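Local coordinates for penicillin-binding protein PbpB (Mycobacterium tuberculosis, PDB 6KGU), which synthesises cross-linked peptidoglycan from lipid intermediates for the cell wall and binds penicillin and related beta-lactam antibiotics, at residues H282-P287 with Q334-E339. Sequence-based numbering, arbitrary orientation.
Sequences HGLSSP and QRVGPE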
ATOM      1  N   HIS A 282      18.567   1.843  16.668  1.00 28.22           N
ATOM      2  CA  HIS A 282      19.200   2.344  17.876  1.00 34.98           C
ATOM      3  C   HIS A 282      20.078   1.301  18.563  1.00 28.78           C
ATOM      4  O   HIS A 282      20.531   1.533  19.685  1.00 32.09           O
ATOM      5  CB  HIS A 282      18.133   2.875  18.824  1.00 29.58           C
ATOM      6  CG  HIS A 282      17.324   3.980  18.228  1.00 31.47           C
ATOM      7  ND1 HIS A 282      17.883   5.180  17.846  1.00 28.03           N
ATOM      8  CD2 HIS A 282      16.006   4.063  17.920  1.00 33.43           C
ATOM      9  CE1 HIS A 282      16.943   5.962  17.343  1.00 35.97           C
ATOM     10  NE2 HIS A 282      15.798   5.304  17.363  1.00 34.89           N
ATOM     11  N   GLY A 283      20.359   0.180  17.903  1.00 31.43           N
ATOM     12  CA  GLY A 283      21.306  -0.770  18.465  1.00 31.25           C
ATOM     13  C   GLY A 283      20.829  -1.419  19.746  1.00 35.35           C
ATOM     14  O   GLY A 283      21.642  -1.734  20.613  1.00 29.97           O
ATOM     15  N   LEU A 284      19.519  -1.625  19.883  1.00 32.22           N
ATOM     16  CA  LEU A 284      18.915  -2.167  21.092  1.00 32.05           C
ATOM     17  C   LEU A 284      18.689  -3.664  21.015  1.00 29.17           C
ATOM     18  O   LEU A 284      18.328  -4.281  22.029  1.00 32.02           O
ATOM     19  CB  LEU A 284      17.581  -1.461  21.358  1.00 30.33           C
ATOM     20  CG  LEU A 284      17.777   0.049  21.538  1.00 38.12           C
ATOM     21  CD1 LEU A 284      16.455   0.807  21.434  1.00 30.88           C
ATOM     22  CD2 LEU A 284      18.453   0.335  22.889  1.00 32.47           C
ATOM     23  N   SER A 285      18.874  -4.252  19.838  1.00 25.17           N
ATOM     24  CA  SER A 285      18.738  -5.683  19.639  1.00 26.84           C
ATOM     25  C   SER A 285      19.383  -6.019  18.303  1.00 29.24           C
ATOM     26  O   SER A 285      19.813  -5.134  17.562  1.00 29.90           O
ATOM     27  CB  SER A 285      17.263  -6.117  19.658  1.00 29.30           C
ATOM     28  OG  SER A 285      17.155  -7.529  19.649  1.00 33.32           O
ATOM     29  N   SER A 286      19.428  -7.305  17.997  1.00 33.31           N
ATOM     30  CA  SER A 286      19.937  -7.814  16.734  1.00 32.45           C
ATOM     31  C   SER A 286      19.053  -8.976  16.317  1.00 27.83           C
ATOM     32  O   SER A 286      18.325  -9.532  17.146  1.00 27.60           O
ATOM     33  CB  SER A 286      21.394  -8.280  16.870  1.00 34.03           C
ATOM     34  OG  SER A 286      21.434  -9.494  17.604  1.00 43.45           O
ATOM     35  N   PRO A 287      19.117  -9.391  15.044  1.00 28.03           N
ATOM     36  CA  PRO A 287      18.173 -10.419  14.579  1.00 25.66           C
ATOM     37  C   PRO A 287      18.269 -11.728  15.329  1.00 31.59           C
ATOM     38  O   PRO A 287      17.244 -12.392  15.523  1.00 28.45           O
ATOM     39  CB  PRO A 287      18.548 -10.608  13.097  1.00 35.27           C
ATOM     40  CG  PRO A 287      19.169  -9.319  12.706  1.00 35.99           C
ATOM     41  CD  PRO A 287      19.902  -8.824  13.932  1.00 30.38           C
ATOM     42  N   GLN A 334       9.745  -1.546  24.529  1.00 30.63           N
ATOM     43  CA  GLN A 334      10.107  -0.945  25.815  1.00 35.22           C
ATOM     44  C   GLN A 334      11.559  -0.490  25.826  1.00 39.31           C
ATOM     45  O   GLN A 334      11.893   0.493  26.497  1.00 33.86           O
ATOM     46  CB  GLN A 334       9.874  -1.921  26.974  1.00 31.01           C
ATOM     47  CG  GLN A 334       8.428  -2.170  27.357  1.00 30.96           C
ATOM     48  CD  GLN A 334       8.308  -3.226  28.449  1.00 36.10           C
ATOM     49  OE1 GLN A 334       9.288  -3.541  29.117  1.00 38.77           O
ATOM     50  NE2 GLN A 334       7.107  -3.789  28.623  1.00 35.84           N
ATOM     51  N   ARG A 335      12.440  -1.193  25.095  1.00 30.45           N
ATOM     52  CA  ARG A 335      13.825  -0.742  24.998  1.00 32.43           C
ATOM     53  C   ARG A 335      13.911   0.565  24.225  1.00 37.43           C
ATOM     54  O   ARG A 335      14.720   1.439  24.558  1.00 33.65           O
ATOM     55  CB  ARG A 335      14.691  -1.809  24.329  1.00 28.59           C
ATOM     56  CG  ARG A 335      14.487  -3.226  24.858  1.00 32.65           C
ATOM     57  CD  ARG A 335      15.427  -4.205  24.141  1.00 26.71           C
ATOM     58  NE  ARG A 335      15.380  -5.547  24.730  1.00 29.46           N
ATOM     59  CZ  ARG A 335      16.162  -6.556  24.355  1.00 36.60           C
ATOM     60  NH1 ARG A 335      17.055  -6.366  23.394  1.00 35.38           N
ATOM     61  NH2 ARG A 335      16.061  -7.748  24.946  1.00 31.11           N
ATOM     62  N   VAL A 336      13.079   0.711  23.189  1.00 29.63           N
ATOM     63  CA  VAL A 336      13.091   1.911  22.363  1.00 33.08           C
ATOM     64  C   VAL A 336      12.628   3.124  23.161  1.00 32.15           C
ATOM     65  O   VAL A 336      13.251   4.191  23.112  1.00 31.39           O
ATOM     66  CB  VAL A 336      12.215   1.702  21.112  1.00 32.82           C
ATOM     67  CG1 VAL A 336      12.081   2.991  20.318  1.00 28.39           C
ATOM     68  CG2 VAL A 336      12.791   0.588  20.246  1.00 26.49           C
ATOM     69  N   GLY A 337      11.519   2.984  23.889  1.00 34.81           N
ATOM     70  CA  GLY A 337      10.930   4.091  24.609  1.00 33.83           C
ATOM     71  C   GLY A 337       9.920   4.849  23.762  1.00 37.05           C
ATOM     72  O   GLY A 337       9.974   4.828  22.527  1.00 36.56           O
ATOM     73  N   PRO A 338       8.973   5.532  24.424  1.00 38.03           N
ATOM     74  CA  PRO A 338       7.918   6.259  23.686  1.00 37.63           C
ATOM     75  C   PRO A 338       8.431   7.336  22.742  1.00 36.04           C
ATOM     76  O   PRO A 338       7.943   7.444  21.607  1.00 35.54           O
ATOM     77  CB  PRO A 338       7.070   6.871  24.816  1.00 36.85           C
ATOM     78  CG  PRO A 338       7.307   6.003  25.988  1.00 43.45           C
ATOM     79  CD  PRO A 338       8.730   5.524  25.880  1.00 39.72           C
ATOM     80  N   GLU A 339       9.411   8.133  23.180  1.00 35.86           N
ATOM     81  CA  GLU A 339       9.881   9.259  22.374  1.00 35.06           C
ATOM     82  C   GLU A 339      10.532   8.797  21.080  1.00 37.16           C
ATOM     83  O   GLU A 339      10.211   9.296  19.996  1.00 35.62           O
ATOM     84  CB  GLU A 339      10.865  10.103  23.178  1.00 38.91           C
ATOM     85  CG  GLU A 339      10.195  11.032  24.175  1.00 53.58           C
ATOM     86  CD  GLU A 339      11.080  12.208  24.549  1.00 68.00           C
ATOM     87  OE1 GLU A 339      12.279  11.989  24.827  1.00 69.67           O
ATOM     88  OE2 GLU A 339      10.580  13.355  24.542  1.00 81.10           O
TER
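Arg335, at the end of helix 326-336, stretches its side chain over to the turn that closes helix 272-281 and bonds to a backbone carbonyl there, that of Leu284. The turn is a Schellman motif. Gly283 is its C-prime residue, with positive phi, and Leu284 N returns to Val279 O. The contact thus joins two helix ends in the transpeptidase domain, away from the probable acyl-ester serine, Ser269.

Arg335 NH1 donates a hydrogen bond to Leu284 O at 2.8 Å. The N-H...O angle of 144° makes the bond moderately bent. The oxygen lies at the edge of the guanidinium, near its plane. The Arg335 chain is extended from CG to NE, which carries the charge across to the loop. Arg335 NH2 forms a salt bridge with Glu289. The two bonds together should limit rotation of the guanidinium. Glu289 is also hydrogen-bonded to Ser285 OG, so it ties the serine and the arginine into one polar cluster. Ser285 CB sits obliquely to the guanidinium, 3.8 Å from Arg335 NH1.

Beside this polar end, Leu284 packs against the last helical turn. Its CB faces Arg335 CB at 4.2 Å. With chi1 at -60°, CG stands anti to the carbonyl carbon, and CD1 reaches the backbone between Arg335 and Val336. Val336 is buried and also touches Ala278 and Val279. Leu284 CD1 lies 3.7 Å from Val336 CA and 3.9 Å from Val336 CG2.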